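Long-range contact in DNA binding protein (Mycobacterium tuberculosis, PDB 4NB5), which controls expression of the MmpS2-MmpL2, MmpS4-MmpL4 and MmpS5-MmpL5 transport systems and of its own gene by binding directly to promoter regions: residues Met111-Leu122 and Leu136-Glu147. Numbering follows the deposited sequence.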
loop_
_atom_site.group_PDB
_atom_site.type_symbol
_atom_site.label_atom_id
_atom_site.label_comp_id
_atom_site.label_asym_id
_atom_site.label_seq_id
_atom_site.Cartn_x
_atom_site.Cartn_y
_atom_site.Cartn_z
ATOM N N MET B 111 -9.820 2.128 -1.192
ATOM C CA MET B 111 -11.055 2.297 -1.930
ATOM C C MET B 111 -11.254 1.141 -2.914
ATOM O O MET B 111 -12.371 0.673 -3.092
ATOM C CB MET B 111 -11.087 3.655 -2.629
ATOM C CG MET B 111 -11.088 4.815 -1.645
ATOM S SD MET B 111 -11.332 6.434 -2.402
ATOM C CE MET B 111 -9.989 6.442 -3.585
ATOM N N ALA B 112 -10.171 0.663 -3.522
ATOM C CA ALA B 112 -10.261 -0.489 -4.418
ATOM C C ALA B 112 -10.754 -1.724 -3.671
ATOM O O ALA B 112 -11.564 -2.489 -4.183
ATOM C CB ALA B 112 -8.920 -0.772 -5.062
ATOM N N GLU B 113 -10.257 -1.913 -2.453
ATOM C CA GLU B 113 -10.653 -3.049 -1.634
ATOM C C GLU B 113 -12.129 -2.955 -1.269
ATOM O O GLU B 113 -12.837 -3.958 -1.258
ATOM C CB GLU B 113 -9.794 -3.121 -0.374
ATOM C CG GLU B 113 -8.343 -3.453 -0.661
ATOM C CD GLU B 113 -7.474 -3.466 0.582
ATOM O OE1 GLU B 113 -6.314 -3.915 0.482
ATOM O OE2 GLU B 113 -7.944 -3.029 1.655
ATOM N N LEU B 114 -12.589 -1.742 -0.973
ATOM C CA LEU B 114 -13.997 -1.520 -0.661
ATOM C C LEU B 114 -14.874 -1.771 -1.880
ATOM O O LEU B 114 -15.984 -2.287 -1.757
ATOM C CB LEU B 114 -14.216 -0.094 -0.152
ATOM C CG LEU B 114 -13.885 0.130 1.319
ATOM C CD1 LEU B 114 -13.937 1.613 1.653
ATOM C CD2 LEU B 114 -14.846 -0.650 2.204
ATOM N N GLN B 115 -14.371 -1.426 -3.061
ATOM C CA GLN B 115 -15.111 -1.670 -4.281
ATOM C C GLN B 115 -15.293 -3.173 -4.492
ATOM O O GLN B 115 -16.358 -3.629 -4.899
ATOM C CB GLN B 115 -14.396 -1.032 -5.475
ATOM C CG GLN B 115 -15.281 -0.912 -6.695
ATOM C CD GLN B 115 -14.532 -0.479 -7.941
ATOM O OE1 GLN B 115 -14.911 -0.843 -9.056
ATOM N NE2 GLN B 115 -13.475 0.304 -7.762
ATOM N N ASP B 116 -14.254 -3.948 -4.201
ATOM C CA ASP B 116 -14.345 -5.394 -4.304
ATOM C C ASP B 116 -15.372 -5.926 -3.304
ATOM O O ASP B 116 -16.111 -6.869 -3.595
ATOM C CB ASP B 116 -12.975 -6.041 -4.067
ATOM C CG ASP B 116 -12.077 -5.980 -5.296
ATOM O OD1 ASP B 116 -12.602 -5.829 -6.422
ATOM O OD2 ASP B 116 -10.838 -6.085 -5.136
ATOM N N LEU B 117 -15.418 -5.325 -2.120
ATOM C CA LEU B 117 -16.399 -5.740 -1.122
ATOM C C LEU B 117 -17.817 -5.422 -1.585
ATOM O O LEU B 117 -18.745 -6.190 -1.336
ATOM C CB LEU B 117 -16.109 -5.104 0.244
ATOM C CG LEU B 117 -14.845 -5.651 0.919
ATOM C CD1 LEU B 117 -14.507 -4.900 2.193
ATOM C CD2 LEU B 117 -14.993 -7.141 1.221
ATOM N N ALA B 118 -17.991 -4.296 -2.268
ATOM C CA ALA B 118 -19.317 -3.938 -2.756
ATOM C C ALA B 118 -19.786 -4.999 -3.744
ATOM O O ALA B 118 -20.970 -5.348 -3.777
ATOM C CB ALA B 118 -19.307 -2.575 -3.397
ATOM N N ASP B 119 -18.853 -5.530 -4.534
ATOM C CA ASP B 119 -19.185 -6.594 -5.484
ATOM C C ASP B 119 -19.649 -7.869 -4.769
ATOM O O ASP B 119 -20.567 -8.551 -5.244
ATOM C CB ASP B 119 -17.989 -6.915 -6.396
ATOM C CG ASP B 119 -17.685 -5.809 -7.391
ATOM O OD1 ASP B 119 -18.593 -5.012 -7.715
ATOM O OD2 ASP B 119 -16.525 -5.746 -7.854
ATOM N N VAL B 120 -19.024 -8.188 -3.638
ATOM C CA VAL B 120 -19.434 -9.321 -2.815
ATOM C C VAL B 120 -20.871 -9.119 -2.367
ATOM O O VAL B 120 -21.691 -10.035 -2.428
ATOM C CB VAL B 120 -18.549 -9.466 -1.561
ATOM C CG1 VAL B 120 -19.120 -10.514 -0.592
ATOM C CG2 VAL B 120 -17.113 -9.817 -1.949
ATOM N N GLY B 121 -21.167 -7.911 -1.897
ATOM C CA GLY B 121 -22.501 -7.595 -1.425
ATOM C C GLY B 121 -23.534 -7.679 -2.535
ATOM O O GLY B 121 -24.646 -8.180 -2.324
ATOM N N LEU B 122 -23.171 -7.196 -3.719
ATOM C CA LEU B 122 -24.091 -7.207 -4.849
ATOM C C LEU B 122 -24.420 -8.632 -5.251
ATOM O O LEU B 122 -25.568 -8.944 -5.577
ATOM C CB LEU B 122 -23.525 -6.420 -6.035
ATOM C CG LEU B 122 -23.529 -4.897 -5.856
ATOM C CD1 LEU B 122 -22.623 -4.223 -6.868
ATOM C CD2 LEU B 122 -24.940 -4.346 -5.979
ATOM N N LEU B 136 -25.485 -0.347 -2.570
ATOM C CA LEU B 136 -24.215 -0.951 -2.953
ATOM C C LEU B 136 -23.752 -0.461 -4.317
ATOM O O LEU B 136 -22.554 -0.261 -4.529
ATOM C CB LEU B 136 -24.315 -2.471 -2.970
ATOM C CG LEU B 136 -24.266 -3.156 -1.605
ATOM C CD1 LEU B 136 -24.728 -4.597 -1.742
ATOM C CD2 LEU B 136 -22.876 -3.109 -0.991
ATOM N N ARG B 137 -24.686 -0.299 -5.253
ATOM C CA ARG B 137 -24.317 0.199 -6.575
ATOM C C ARG B 137 -23.746 1.606 -6.467
ATOM O O ARG B 137 -22.762 1.934 -7.137
ATOM C CB ARG B 137 -25.502 0.183 -7.544
ATOM C CG ARG B 137 -25.901 -1.204 -7.994
ATOM C CD ARG B 137 -26.840 -1.162 -9.213
ATOM N NE ARG B 137 -28.105 -0.486 -8.921
ATOM C CZ ARG B 137 -29.176 -1.076 -8.384
ATOM N NH1 ARG B 137 -29.157 -2.362 -8.073
ATOM N NH2 ARG B 137 -30.275 -0.374 -8.153
ATOM N N GLU B 138 -24.365 2.437 -5.633
ATOM C CA GLU B 138 -23.901 3.803 -5.412
ATOM C C GLU B 138 -22.503 3.816 -4.788
ATOM O O GLU B 138 -21.642 4.602 -5.191
ATOM C CB GLU B 138 -24.893 4.575 -4.533
ATOM C CG GLU B 138 -26.217 4.907 -5.233
ATOM C CD GLU B 138 -27.221 5.606 -4.323
ATOM O OE1 GLU B 138 -27.001 5.651 -3.092
ATOM O OE2 GLU B 138 -28.237 6.109 -4.846
ATOM N N MET B 139 -22.289 2.945 -3.807
ATOM C CA MET B 139 -20.981 2.771 -3.173
ATOM C C MET B 139 -19.930 2.406 -4.216
ATOM O O MET B 139 -18.885 3.056 -4.338
ATOM C CB MET B 139 -21.072 1.642 -2.154
ATOM C CG MET B 139 -19.766 1.241 -1.491
ATOM S SD MET B 139 -20.033 -0.146 -0.367
ATOM C CE MET B 139 -18.370 -0.444 0.250
ATOM N N ARG B 140 -20.213 1.346 -4.959
ATOM C CA ARG B 140 -19.303 0.849 -5.995
ATOM C C ARG B 140 -18.931 1.943 -6.994
ATOM O O ARG B 140 -17.741 2.151 -7.299
ATOM C CB ARG B 140 -19.950 -0.328 -6.736
ATOM C CG ARG B 140 -19.088 -0.925 -7.848
ATOM C CD ARG B 140 -19.937 -1.778 -8.789
ATOM N NE ARG B 140 -21.043 -1.011 -9.365
ATOM C CZ ARG B 140 -22.100 -1.544 -9.974
ATOM N NH1 ARG B 140 -22.220 -2.860 -10.098
ATOM N NH2 ARG B 140 -23.052 -0.756 -10.458
ATOM N N ASP B 141 -19.941 2.650 -7.493
ATOM C CA ASP B 141 -19.747 3.660 -8.532
ATOM C C ASP B 141 -18.971 4.873 -8.021
ATOM O O ASP B 141 -18.115 5.401 -8.726
ATOM C CB ASP B 141 -21.091 4.122 -9.098
ATOM C CG ASP B 141 -21.826 3.021 -9.852
ATOM O OD1 ASP B 141 -21.210 1.976 -10.152
ATOM O OD2 ASP B 141 -23.022 3.216 -10.149
ATOM N N LEU B 142 -19.280 5.327 -6.808
ATOM C CA LEU B 142 -18.557 6.458 -6.223
ATOM C C LEU B 142 -17.091 6.098 -6.004
ATOM O O LEU B 142 -16.183 6.886 -6.318
ATOM C CB LEU B 142 -19.208 6.887 -4.901
ATOM C CG LEU B 142 -18.667 8.129 -4.176
ATOM C CD1 LEU B 142 -17.382 7.825 -3.413
ATOM C CD2 LEU B 142 -18.461 9.275 -5.147
ATOM N N LEU B 143 -16.844 4.911 -5.465
ATOM C CA LEU B 143 -15.469 4.490 -5.209
ATOM C C LEU B 143 -14.660 4.365 -6.505
ATOM O O LEU B 143 -13.516 4.820 -6.571
ATOM C CB LEU B 143 -15.442 3.174 -4.435
ATOM C CG LEU B 143 -15.983 3.237 -3.001
ATOM C CD1 LEU B 143 -16.171 1.838 -2.433
ATOM C CD2 LEU B 143 -15.049 4.050 -2.134
ATOM N N ALA B 144 -15.243 3.751 -7.528
ATOM C CA ALA B 144 -14.562 3.622 -8.816
ATOM C C ALA B 144 -14.174 5.000 -9.348
ATOM O O ALA B 144 -13.060 5.210 -9.825
ATOM C CB ALA B 144 -15.453 2.905 -9.816
ATOM N N TYR B 145 -15.101 5.945 -9.266
ATOM C CA TYR B 145 -14.867 7.288 -9.779
ATOM C C TYR B 145 -13.770 7.991 -8.967
ATOM O O TYR B 145 -12.843 8.575 -9.539
ATOM C CB TYR B 145 -16.177 8.077 -9.761
ATOM C CG TYR B 145 -16.072 9.562 -10.013
ATOM C CD1 TYR B 145 -15.881 10.069 -11.289
ATOM C CD2 TYR B 145 -16.188 10.462 -8.966
ATOM C CE1 TYR B 145 -15.802 11.434 -11.510
ATOM C CE2 TYR B 145 -16.106 11.821 -9.177
ATOM C CZ TYR B 145 -15.919 12.303 -10.448
ATOM O OH TYR B 145 -15.843 13.665 -10.647
ATOM N N MET B 146 -13.849 7.910 -7.639
ATOM C CA MET B 146 -12.882 8.608 -6.789
ATOM C C MET B 146 -11.487 7.998 -6.882
ATOM O O MET B 146 -10.486 8.709 -6.818
ATOM C CB MET B 146 -13.360 8.616 -5.334
ATOM C CG MET B 146 -14.599 9.470 -5.092
ATOM S SD MET B 146 -14.432 11.217 -5.553
ATOM C CE MET B 146 -12.783 11.505 -5.015
ATOM N N GLU B 147 -11.411 6.685 -7.055
ATOM C CA GLU B 147 -10.121 6.039 -7.245
ATOM C C GLU B 147 -9.413 6.640 -8.459
ATOM O O GLU B 147 -8.221 6.939 -8.411
ATOM C CB GLU B 147 -10.305 4.542 -7.466
ATOM C CG GLU B 147 -10.741 3.774 -6.229
ATOM C CD GLU B 147 -11.191 2.368 -6.559
ATOM O OE1 GLU B 147 -10.463 1.684 -7.311
ATOM O OE2 GLU B 147 -12.272 1.951 -6.079
HETATM O O HOH W 1 -20.232 -4.959 -9.693
#
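Leu143 lays CD1 against CB of Leu114, 3.6 Å away, in a seam between two helices that run nearly antiparallel (156°), their axes 8.8 Å apart, a worked example of how apolar side chains fill an interhelical groove while polar ones close its margin. The other methyl of Leu143, CD2, lies against CB and CG of Met111. Farther along, Met139 reaches across fully extended, CG trans to the backbone N (chi1 175°), bringing SD against the methyl of Ala118 and CE to 3.6 Å from the carbonyl O of Leu114. Gly121 admits Leu136, whose CD1 approaches the glycine C at 3.4 Å; Leu122 slides past Leu136 in the opposite direction, CD2 against CB.

Along one margin, Gln115 stretches over Ala144 and donates from NE2 to OE2 of Glu147 at 2.6 Å, a short but bent bond (136°). The donor meets OE2 on the syn side but well out of the carboxylate plane, though the bond lies nearly in the plane of the Gln115 amide. Arg140 is a knob among Gln115, Ala118, Asp119 and Leu122. A bend about its CG-CD bond turns the guanidinium along its own helix, where NE meets OD1 of Asp141 in a salt bridge of 3.1 Å, while a water linking NH1 to OD1 of Asp119 spans the helices.

Leu114 packs on Tyr26 and Met139 on Phe100, both of the second subunit, so the seam continues into the subunit interface. Such an antiparallel pair, formed by helices 99-124 and 134-159, is characteristic of the helical dimerization domain of MarR-family regulators.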